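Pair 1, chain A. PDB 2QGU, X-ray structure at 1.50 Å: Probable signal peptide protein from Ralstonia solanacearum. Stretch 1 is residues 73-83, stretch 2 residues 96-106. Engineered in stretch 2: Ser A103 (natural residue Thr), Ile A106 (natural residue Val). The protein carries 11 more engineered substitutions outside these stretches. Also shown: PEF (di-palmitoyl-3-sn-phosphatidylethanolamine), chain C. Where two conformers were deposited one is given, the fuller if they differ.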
# COMPACT_ATOMS: atom_id res chain seq x y z
N ASP A 73 -2.15 -4.53 6.75
CA ASP A 73 -1.54 -4.13 8.01
C ASP A 73 -0.56 -3.00 7.72
O ASP A 73 0.66 -3.20 7.65
CB ASP A 73 -0.84 -5.32 8.68
CG ASP A 73 -0.26 -4.98 10.06
OD1 ASP A 73 -0.37 -3.81 10.50
OD2 ASP A 73 0.31 -5.89 10.69
N PHE A 74 -1.12 -1.81 7.54
CA PHE A 74 -0.31 -0.66 7.17
C PHE A 74 0.57 -0.15 8.32
O PHE A 74 1.57 0.52 8.08
CB PHE A 74 -1.15 0.47 6.56
CG PHE A 74 -0.33 1.48 5.81
CD1 PHE A 74 0.25 1.15 4.59
CD2 PHE A 74 -0.11 2.74 6.33
CE1 PHE A 74 1.03 2.06 3.89
CE2 PHE A 74 0.67 3.67 5.64
CZ PHE A 74 1.24 3.32 4.42
N LYS A 75 0.21 -0.49 9.56
CA LYS A 75 1.08 -0.19 10.68
C LYS A 75 2.41 -0.93 10.50
O LYS A 75 3.48 -0.35 10.71
CB LYS A 75 0.42 -0.56 12.01
CG LYS A 75 1.21 -0.11 13.22
CD LYS A 75 0.46 -0.45 14.49
CE LYS A 75 1.15 0.14 15.70
NZ LYS A 75 0.46 -0.30 16.96
N ARG A 76 2.34 -2.20 10.10
CA ARG A 76 3.58 -2.93 9.81
C ARG A 76 4.37 -2.30 8.67
O ARG A 76 5.59 -2.16 8.76
CB ARG A 76 3.34 -4.43 9.54
CG ARG A 76 4.67 -5.15 9.30
CD ARG A 76 4.63 -6.65 9.39
NE ARG A 76 5.98 -7.17 9.16
CZ ARG A 76 6.27 -8.42 8.80
NH1 ARG A 76 5.31 -9.32 8.64
NH2 ARG A 76 7.53 -8.77 8.60
N THR A 77 3.69 -1.91 7.59
CA THR A 77 4.36 -1.23 6.49
C THR A 77 5.13 -0.00 6.99
O THR A 77 6.26 0.24 6.60
CB THR A 77 3.37 -0.77 5.41
OG1 THR A 77 2.40 -1.81 5.19
CG2 THR A 77 4.09 -0.45 4.11
N THR A 78 4.48 0.75 7.88
CA THR A 78 5.08 1.97 8.43
C THR A 78 6.25 1.63 9.35
O THR A 78 7.28 2.30 9.31
CB THR A 78 4.03 2.81 9.17
OG1 THR A 78 2.97 3.14 8.27
CG2 THR A 78 4.65 4.11 9.68
N GLN A 79 6.08 0.60 10.17
CA GLN A 79 7.16 0.12 11.03
C GLN A 79 8.39 -0.27 10.21
O GLN A 79 9.51 0.10 10.55
CB GLN A 79 6.70 -1.07 11.87
CG GLN A 79 5.75 -0.69 12.97
CD GLN A 79 5.31 -1.87 13.81
OE1 GLN A 79 4.98 -2.93 13.29
NE2 GLN A 79 5.30 -1.68 15.12
N ILE A 80 8.18 -1.00 9.12
CA ILE A 80 9.30 -1.41 8.28
C ILE A 80 9.98 -0.17 7.68
O ILE A 80 11.21 -0.06 7.71
CB ILE A 80 8.86 -2.37 7.16
CG1 ILE A 80 8.38 -3.70 7.77
CG2 ILE A 80 10.01 -2.61 6.17
CD1 ILE A 80 7.56 -4.55 6.81
N ALA A 81 9.18 0.77 7.18
CA ALA A 81 9.71 1.98 6.57
C ALA A 81 10.51 2.85 7.55
O ALA A 81 11.45 3.53 7.16
CB ALA A 81 8.58 2.80 5.92
N MSE A 82 10.13 2.81 8.83
CA MSE A 82 10.83 3.61 9.83
C MSE A 82 12.07 2.93 10.39
O MSE A 82 12.94 3.59 10.95
CB MSE A 82 9.88 4.01 10.96
CG MSE A 82 8.83 5.03 10.56
SE MSE A 82 8.10 5.95 12.11
CE MSE A 82 9.69 6.92 12.68
N GLY A 83 12.16 1.61 10.22
CA GLY A 83 13.33 0.85 10.68
C GLY A 83 13.62 1.04 12.16
O GLY A 83 12.70 1.04 12.98
N GLN A 96 0.88 9.89 13.44
CA GLN A 96 0.99 10.94 12.42
C GLN A 96 1.74 10.46 11.19
O GLN A 96 1.35 10.77 10.06
CB GLN A 96 1.67 12.18 12.99
CG GLN A 96 0.86 12.88 14.07
CD GLN A 96 1.61 14.01 14.75
OE1 GLN A 96 2.81 14.17 14.59
NE2 GLN A 96 0.88 14.79 15.54
N ILE A 97 2.82 9.72 11.41
CA ILE A 97 3.62 9.16 10.31
C ILE A 97 2.84 8.11 9.51
O ILE A 97 2.86 8.15 8.28
CB ILE A 97 4.99 8.65 10.81
CG1 ILE A 97 5.86 9.85 11.23
CG2 ILE A 97 5.72 7.85 9.72
CD1 ILE A 97 7.05 9.51 12.09
N GLN A 98 2.16 7.20 10.20
CA GLN A 98 1.31 6.24 9.50
C GLN A 98 0.26 6.95 8.64
O GLN A 98 0.07 6.60 7.47
CB GLN A 98 0.64 5.25 10.46
CG GLN A 98 -0.07 4.13 9.72
CD GLN A 98 -0.88 3.20 10.62
OE1 GLN A 98 -1.84 2.58 10.16
NE2 GLN A 98 -0.50 3.10 11.88
N ASP A 99 -0.41 7.94 9.22
CA ASP A 99 -1.46 8.67 8.51
C ASP A 99 -0.90 9.45 7.32
O ASP A 99 -1.49 9.45 6.23
CB ASP A 99 -2.21 9.61 9.46
CG ASP A 99 -3.02 8.86 10.51
OD1 ASP A 99 -3.18 7.62 10.40
OD2 ASP A 99 -3.52 9.52 11.45
N GLY A 100 0.25 10.10 7.51
CA GLY A 100 0.87 10.89 6.45
C GLY A 100 1.42 10.02 5.32
O GLY A 100 1.32 10.38 4.15
N PHE A 101 2.00 8.89 5.70
CA PHE A 101 2.52 7.90 4.74
C PHE A 101 1.36 7.29 3.93
O PHE A 101 1.44 7.21 2.70
CB PHE A 101 3.33 6.86 5.52
CG PHE A 101 4.04 5.82 4.68
CD1 PHE A 101 4.43 6.05 3.36
CD2 PHE A 101 4.38 4.60 5.26
CE1 PHE A 101 5.10 5.07 2.63
CE2 PHE A 101 5.04 3.61 4.54
CZ PHE A 101 5.41 3.85 3.23
N LYS A 102 0.28 6.92 4.61
CA LYS A 102 -0.92 6.41 3.94
C LYS A 102 -1.47 7.43 2.94
O LYS A 102 -1.74 7.10 1.79
CB LYS A 102 -1.97 6.02 4.96
CG LYS A 102 -3.28 5.55 4.36
CD LYS A 102 -4.26 5.18 5.46
CE LYS A 102 -5.67 5.08 4.93
NZ LYS A 102 -6.65 5.15 6.05
N SER A 103 -1.62 8.67 3.38
CA SER A 103 -2.08 9.73 2.49
C SER A 103 -1.16 9.92 1.29
O SER A 103 -1.64 10.08 0.16
CB SER A 103 -2.23 11.04 3.27
OG SER A 103 -2.45 12.14 2.40
N LEU A 104 0.15 9.87 1.53
CA LEU A 104 1.16 10.01 0.49
C LEU A 104 1.00 8.95 -0.60
O LEU A 104 1.02 9.25 -1.79
CB LEU A 104 2.57 9.95 1.12
CG LEU A 104 3.84 9.87 0.26
CD1 LEU A 104 4.04 11.12 -0.55
CD2 LEU A 104 5.05 9.62 1.14
N LEU A 105 0.82 7.70 -0.17
CA LEU A 105 0.62 6.59 -1.11
C LEU A 105 -0.70 6.67 -1.86
O LEU A 105 -0.73 6.45 -3.07
CB LEU A 105 0.75 5.24 -0.39
CG LEU A 105 2.13 4.91 0.18
CD1 LEU A 105 2.07 3.53 0.82
CD2 LEU A 105 3.21 4.95 -0.91
N ILE A 106 -1.79 6.99 -1.16
CA ILE A 106 -3.09 7.09 -1.82
C ILE A 106 -3.03 8.19 -2.89
O ILE A 106 -3.45 7.97 -4.03
CB ILE A 106 -4.25 7.33 -0.83
CG1 ILE A 106 -4.38 6.16 0.16
CG2 ILE A 106 -5.57 7.54 -1.58
CD1 ILE A 106 -5.42 6.39 1.26
C2 PEF C . -0.64 1.91 -14.07
C1 PEF C . -0.06 2.44 -15.38
N PEF C . 0.54 7.45 -18.51
C3 PEF C . -1.84 1.03 -14.37
C4 PEF C . 0.87 5.79 -16.75
C5 PEF C . 1.54 6.85 -17.62
C10 PEF C . 0.87 1.83 -12.30
C11 PEF C . 1.71 1.05 -11.30
C12 PEF C . 0.82 0.08 -10.52
C13 PEF C . -0.07 0.87 -9.56
C14 PEF C . -0.76 -0.04 -8.57
C15 PEF C . -1.58 0.80 -7.59
C16 PEF C . -2.02 -0.04 -6.40
C17 PEF C . -2.58 0.84 -5.28
C18 PEF C . -1.46 1.30 -4.35
C19 PEF C . -1.91 1.22 -2.89
C20 PEF C . -2.64 2.50 -2.48
C21 PEF C . -3.15 2.39 -1.04
C22 PEF C . -2.01 2.60 -0.04
C23 PEF C . -2.55 2.74 1.38
C24 PEF C . -2.51 1.40 2.12
C25 PEF C . -3.51 1.39 3.28
C30 PEF C . -3.31 -0.47 -13.37
C31 PEF C . -4.03 -1.14 -12.37
C32 PEF C . -3.97 -0.61 -11.09
C33 PEF C . -5.03 -1.28 -10.18
C34 PEF C . -4.42 -2.32 -9.23
C35 PEF C . -5.20 -2.44 -7.91
C36 PEF C . -4.45 -3.08 -6.92
C37 PEF C . -5.05 -3.05 -5.66
C38 PEF C . -4.26 -3.71 -4.71
C39 PEF C . -4.79 -3.58 -3.28
C40 PEF C . -3.77 -4.06 -2.24
C41 PEF C . -2.81 -2.94 -1.81
C42 PEF C . -2.16 -3.22 -0.45
C43 PEF C . -0.90 -2.37 -0.24
C44 PEF C . -0.32 -2.56 1.17
C45 PEF C . 0.94 -1.72 1.37
O4 PEF C . 0.68 3.04 -12.13
O5 PEF C . -3.37 -0.95 -14.50
O2 PEF C . 0.36 1.15 -13.37
O3 PEF C . -2.56 0.67 -13.17
O1P PEF C . -0.86 2.75 -18.36
O2P PEF C . -1.84 4.99 -17.61
O3P PEF C . -0.93 3.44 -15.91
O4P PEF C . 0.61 4.61 -17.53
P PEF C . -0.85 3.92 -17.44

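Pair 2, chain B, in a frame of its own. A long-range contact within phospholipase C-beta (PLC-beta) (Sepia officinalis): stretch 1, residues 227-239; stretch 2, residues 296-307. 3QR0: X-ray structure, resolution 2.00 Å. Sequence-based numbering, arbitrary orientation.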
# COMPACT_ATOMS: atom_id res chain seq x y z
N GLU B 227 7.18 20.62 -21.48
CA GLU B 227 8.54 21.14 -21.63
C GLU B 227 9.42 20.46 -20.59
O GLU B 227 9.58 20.94 -19.47
CB GLU B 227 8.56 22.67 -21.47
CG GLU B 227 8.13 23.42 -22.72
CD GLU B 227 7.78 24.89 -22.48
OE1 GLU B 227 7.60 25.29 -21.31
OE2 GLU B 227 7.69 25.64 -23.47
N ARG B 228 9.97 19.31 -20.97
CA ARG B 228 10.88 18.56 -20.12
C ARG B 228 12.30 19.13 -20.32
O ARG B 228 13.18 18.45 -20.85
CB ARG B 228 10.80 17.07 -20.44
CG ARG B 228 9.38 16.47 -20.30
CD ARG B 228 8.87 16.51 -18.86
NE ARG B 228 9.84 15.90 -17.94
CZ ARG B 228 9.90 14.60 -17.65
NH1 ARG B 228 9.04 13.73 -18.17
NH2 ARG B 228 10.85 14.18 -16.82
N SER B 229 12.48 20.37 -19.87
CA SER B 229 13.71 21.14 -20.07
C SER B 229 14.97 20.43 -19.60
O SER B 229 16.04 20.62 -20.18
CB SER B 229 13.62 22.47 -19.31
OG SER B 229 12.57 23.27 -19.81
N GLU B 230 14.83 19.65 -18.53
CA GLU B 230 15.94 18.93 -17.92
C GLU B 230 16.62 17.92 -18.85
O GLU B 230 17.79 17.59 -18.65
CB GLU B 230 15.47 18.21 -16.65
CG GLU B 230 14.44 17.07 -16.86
CD GLU B 230 12.99 17.52 -16.80
OE1 GLU B 230 12.71 18.70 -17.11
OE2 GLU B 230 12.12 16.70 -16.43
N ILE B 231 15.89 17.43 -19.85
CA ILE B 231 16.38 16.32 -20.67
C ILE B 231 17.57 16.73 -21.53
O ILE B 231 18.45 15.92 -21.78
CB ILE B 231 15.25 15.72 -21.55
CG1 ILE B 231 14.12 15.16 -20.67
CG2 ILE B 231 15.78 14.61 -22.43
CD1 ILE B 231 14.54 14.02 -19.75
N GLU B 232 17.61 18.00 -21.94
CA GLU B 232 18.72 18.52 -22.75
C GLU B 232 20.06 18.39 -22.03
O GLU B 232 21.01 17.82 -22.56
CB GLU B 232 18.46 19.98 -23.14
CG GLU B 232 19.49 20.59 -24.10
CD GLU B 232 19.51 19.91 -25.46
OE1 GLU B 232 18.42 19.76 -26.07
OE2 GLU B 232 20.61 19.54 -25.92
N GLY B 233 20.13 18.93 -20.81
CA GLY B 233 21.33 18.82 -19.99
C GLY B 233 21.69 17.38 -19.67
O GLY B 233 22.86 17.01 -19.67
N ILE B 234 20.68 16.56 -19.40
CA ILE B 234 20.91 15.14 -19.09
C ILE B 234 21.42 14.39 -20.33
O ILE B 234 22.33 13.56 -20.23
CB ILE B 234 19.64 14.46 -18.54
CG1 ILE B 234 19.31 15.02 -17.15
CG2 ILE B 234 19.82 12.95 -18.47
CD1 ILE B 234 17.92 14.65 -16.65
N PHE B 235 20.85 14.69 -21.48
CA PHE B 235 21.30 14.11 -22.74
C PHE B 235 22.77 14.47 -23.03
O PHE B 235 23.56 13.62 -23.41
CB PHE B 235 20.40 14.56 -23.89
CG PHE B 235 20.70 13.90 -25.19
CD1 PHE B 235 20.36 12.57 -25.40
CD2 PHE B 235 21.32 14.60 -26.22
CE1 PHE B 235 20.64 11.95 -26.61
CE2 PHE B 235 21.60 13.99 -27.43
CZ PHE B 235 21.26 12.65 -27.62
N LYS B 236 23.11 15.74 -22.84
CA LYS B 236 24.49 16.22 -23.00
C LYS B 236 25.46 15.46 -22.09
O LYS B 236 26.54 15.04 -22.51
CB LYS B 236 24.56 17.72 -22.71
CG LYS B 236 25.95 18.35 -22.89
CD LYS B 236 25.88 19.86 -22.74
CE LYS B 236 27.23 20.51 -22.99
NZ LYS B 236 28.22 20.19 -21.92
N GLU B 237 25.04 15.28 -20.83
CA GLU B 237 25.80 14.53 -19.83
C GLU B 237 26.07 13.08 -20.27
O GLU B 237 27.22 12.65 -20.28
CB GLU B 237 25.02 14.55 -18.50
CG GLU B 237 25.65 13.79 -17.32
CD GLU B 237 24.70 13.68 -16.12
OE1 GLU B 237 23.52 13.33 -16.31
OE2 GLU B 237 25.13 13.93 -14.98
N LEU B 238 25.01 12.36 -20.64
CA LEU B 238 25.13 10.93 -20.97
C LEU B 238 25.81 10.67 -22.32
O LEU B 238 26.43 9.62 -22.51
CB LEU B 238 23.76 10.24 -20.95
CG LEU B 238 23.00 10.30 -19.62
CD1 LEU B 238 21.76 9.41 -19.68
CD2 LEU B 238 23.89 9.93 -18.45
N SER B 239 25.69 11.62 -23.24
CA SER B 239 26.34 11.51 -24.55
C SER B 239 27.78 12.02 -24.54
O SER B 239 28.46 11.98 -25.57
CB SER B 239 25.55 12.30 -25.60
OG SER B 239 25.56 13.69 -25.31
N GLN B 296 22.25 4.32 -31.93
CA GLN B 296 22.25 5.76 -31.65
C GLN B 296 20.92 6.18 -31.02
O GLN B 296 19.89 6.20 -31.70
CB GLN B 296 22.51 6.56 -32.92
CG GLN B 296 23.94 6.44 -33.46
CD GLN B 296 24.30 7.54 -34.45
OE1 GLN B 296 23.98 8.71 -34.24
NE2 GLN B 296 24.99 7.17 -35.52
N LEU B 297 20.96 6.50 -29.73
CA LEU B 297 19.78 6.91 -28.99
C LEU B 297 19.70 8.43 -28.95
O LEU B 297 20.63 9.11 -28.51
CB LEU B 297 19.83 6.34 -27.57
CG LEU B 297 18.62 6.56 -26.67
CD1 LEU B 297 17.38 5.87 -27.23
CD2 LEU B 297 18.91 6.07 -25.25
N THR B 298 18.56 8.96 -29.41
CA THR B 298 18.31 10.40 -29.45
C THR B 298 17.74 10.90 -28.13
O THR B 298 17.40 10.12 -27.24
CB THR B 298 17.31 10.75 -30.59
OG1 THR B 298 16.07 10.07 -30.36
CG2 THR B 298 17.86 10.33 -31.95
N LYS B 299 17.62 12.23 -28.01
CA LYS B 299 17.05 12.87 -26.82
C LYS B 299 15.63 12.36 -26.52
O LYS B 299 15.29 12.08 -25.38
CB LYS B 299 17.02 14.38 -27.05
CG LYS B 299 16.58 15.21 -25.86
CD LYS B 299 16.82 16.70 -26.11
CE LYS B 299 15.98 17.23 -27.27
NZ LYS B 299 16.06 18.71 -27.39
N GLU B 300 14.83 12.21 -27.57
CA GLU B 300 13.45 11.75 -27.43
C GLU B 300 13.41 10.25 -27.11
O GLU B 300 12.54 9.80 -26.37
CB GLU B 300 12.66 12.04 -28.71
CG GLU B 300 12.38 13.53 -28.98
CD GLU B 300 13.58 14.31 -29.52
OE1 GLU B 300 14.54 13.70 -30.05
OE2 GLU B 300 13.55 15.56 -29.42
N GLY B 301 14.36 9.50 -27.67
CA GLY B 301 14.54 8.09 -27.33
C GLY B 301 14.92 7.88 -25.87
O GLY B 301 14.46 6.94 -25.23
N LEU B 302 15.78 8.77 -25.35
CA LEU B 302 16.18 8.72 -23.94
C LEU B 302 14.99 8.96 -23.01
O LEU B 302 14.79 8.23 -22.04
CB LEU B 302 17.27 9.76 -23.64
CG LEU B 302 17.76 9.84 -22.19
CD1 LEU B 302 18.36 8.51 -21.73
CD2 LEU B 302 18.77 10.96 -22.02
N LEU B 303 14.21 10.00 -23.30
CA LEU B 303 13.03 10.32 -22.50
C LEU B 303 12.04 9.15 -22.52
O LEU B 303 11.46 8.81 -21.49
CB LEU B 303 12.35 11.59 -23.02
CG LEU B 303 11.13 12.10 -22.24
CD1 LEU B 303 11.36 12.07 -20.73
CD2 LEU B 303 10.77 13.50 -22.70
N TYR B 304 11.89 8.52 -23.68
CA TYR B 304 11.02 7.34 -23.81
C TYR B 304 11.50 6.23 -22.86
O TYR B 304 10.72 5.68 -22.08
CB TYR B 304 11.01 6.84 -25.26
CG TYR B 304 10.05 5.70 -25.53
CD1 TYR B 304 8.79 5.94 -26.06
CD2 TYR B 304 10.42 4.39 -25.28
CE1 TYR B 304 7.91 4.89 -26.32
CE2 TYR B 304 9.55 3.33 -25.53
CZ TYR B 304 8.30 3.59 -26.06
OH TYR B 304 7.45 2.54 -26.31
N PHE B 305 12.80 5.92 -22.91
CA PHE B 305 13.37 4.93 -22.00
C PHE B 305 13.11 5.27 -20.54
O PHE B 305 12.71 4.42 -19.75
CB PHE B 305 14.89 4.79 -22.17
CG PHE B 305 15.56 4.14 -20.99
CD1 PHE B 305 15.44 2.77 -20.78
CD2 PHE B 305 16.25 4.90 -20.06
CE1 PHE B 305 16.03 2.17 -19.69
CE2 PHE B 305 16.85 4.29 -18.96
CZ PHE B 305 16.73 2.94 -18.77
N LEU B 306 13.37 6.53 -20.18
CA LEU B 306 13.30 6.96 -18.79
C LEU B 306 11.91 6.77 -18.21
O LEU B 306 11.76 6.58 -17.01
CB LEU B 306 13.74 8.41 -18.64
CG LEU B 306 15.23 8.71 -18.84
CD1 LEU B 306 15.43 10.22 -18.92
CD2 LEU B 306 16.07 8.11 -17.72
N MET B 307 10.90 6.82 -19.09
CA MET B 307 9.51 6.68 -18.71
C MET B 307 8.97 5.26 -18.86
O MET B 307 7.86 5.00 -18.42
CB MET B 307 8.63 7.58 -19.58
CG MET B 307 8.86 9.07 -19.41
SD MET B 307 8.07 9.98 -20.75
CE MET B 307 6.34 9.64 -20.46

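Each pair sets two helices nearly at right angles. In pair 1 the axes of helix 74-82 and helix 96-106 cross at 99° with a closest approach of 9.7 Å; in pair 2 the corresponding values are 101° and 10.1 Å. Fourteen central residues superpose with an RMSD of 0.3 Å, and the closest backbone approach falls at the same place: Thr A78 CA lies 5.8 Å from Gln A98 CA, and its counterpart Phe B235 CA lies 6.0 Å from Lys B299 CA. Helices that cross this steeply touch over a short length, so a few side chains carry the contact.

The aromatic ring of the first helix sits one turn apart in the two pairs. In pair 1 it belongs to Phe A74, which matches Ile B231. The Phe A74 side chain fits as a knob among Gln A98, Phe A101, Lys A102 and Leu A105, with CE1 3.6 Å from Leu A105 CD1. Phe A101 answers as a knob among Phe A74, Thr A77, Thr A78 and Ala A81; Phe A74 CZ lies over one face of its ring, 3.5 Å from Phe A101 CD2. Ile B231 meets three of the four corresponding positions with a branched aliphatic chain: its CD1 lies 3.9 Å from Leu B303 CD1 and 4.0 Å from Leu B306 CD1, while its CG2 rests 3.6 Å from Lys B299 CG. A flat ring reaches further, and in pair 1 it also borders the bound lipid, Phe A74 CD1 being 3.7 Å from PEF C24.

At the point of closest approach the sizes reverse. Thr A78 is compact, and its hydroxyl is satisfied within its own helix, OG1 donating to Phe A74 O at 3.0 Å, so a polar residue can be buried here. Phe B235 instead extends over the start of the second helix: Lys B299 CB stands 4.2 Å from the centroid of the Phe B235 ring, over its face, in a CH-pi contact. That helix begins after Thr B298, whose OG1 caps it by accepting from Gly B301 N at 3.2 Å.

The matched positions Phe A101 and Leu B302 show a further exchange of bulk. The large Phe A101 ring reaches small Ala A81, CE2 to CB 3.9 Å; in pair 2 the smaller Leu B302 meets the larger Leu B238, CD1 to CD1 4.1 Å.

Lys A75 and Gln A98 match Glu B232 and Lys B299. In pair 2 opposite charges join: Lys B299 NZ donates to Glu B232 OE1 at 2.9 Å, a salt bridge suited to long, flexible chains at the edge of an apolar contact. Pair 1 has no hydrogen bond between its stretches; Lys A75 CB merely approaches Gln A98 NE2 at 3.8 Å. Glycine is common to both, Gly A100 falling on Gly B301. In pair 2 an ideal CB on Gly B301 would lie 2.6 Å from Leu B297 CD1 and clash with it, so the absence of a side chain makes room for that leucine.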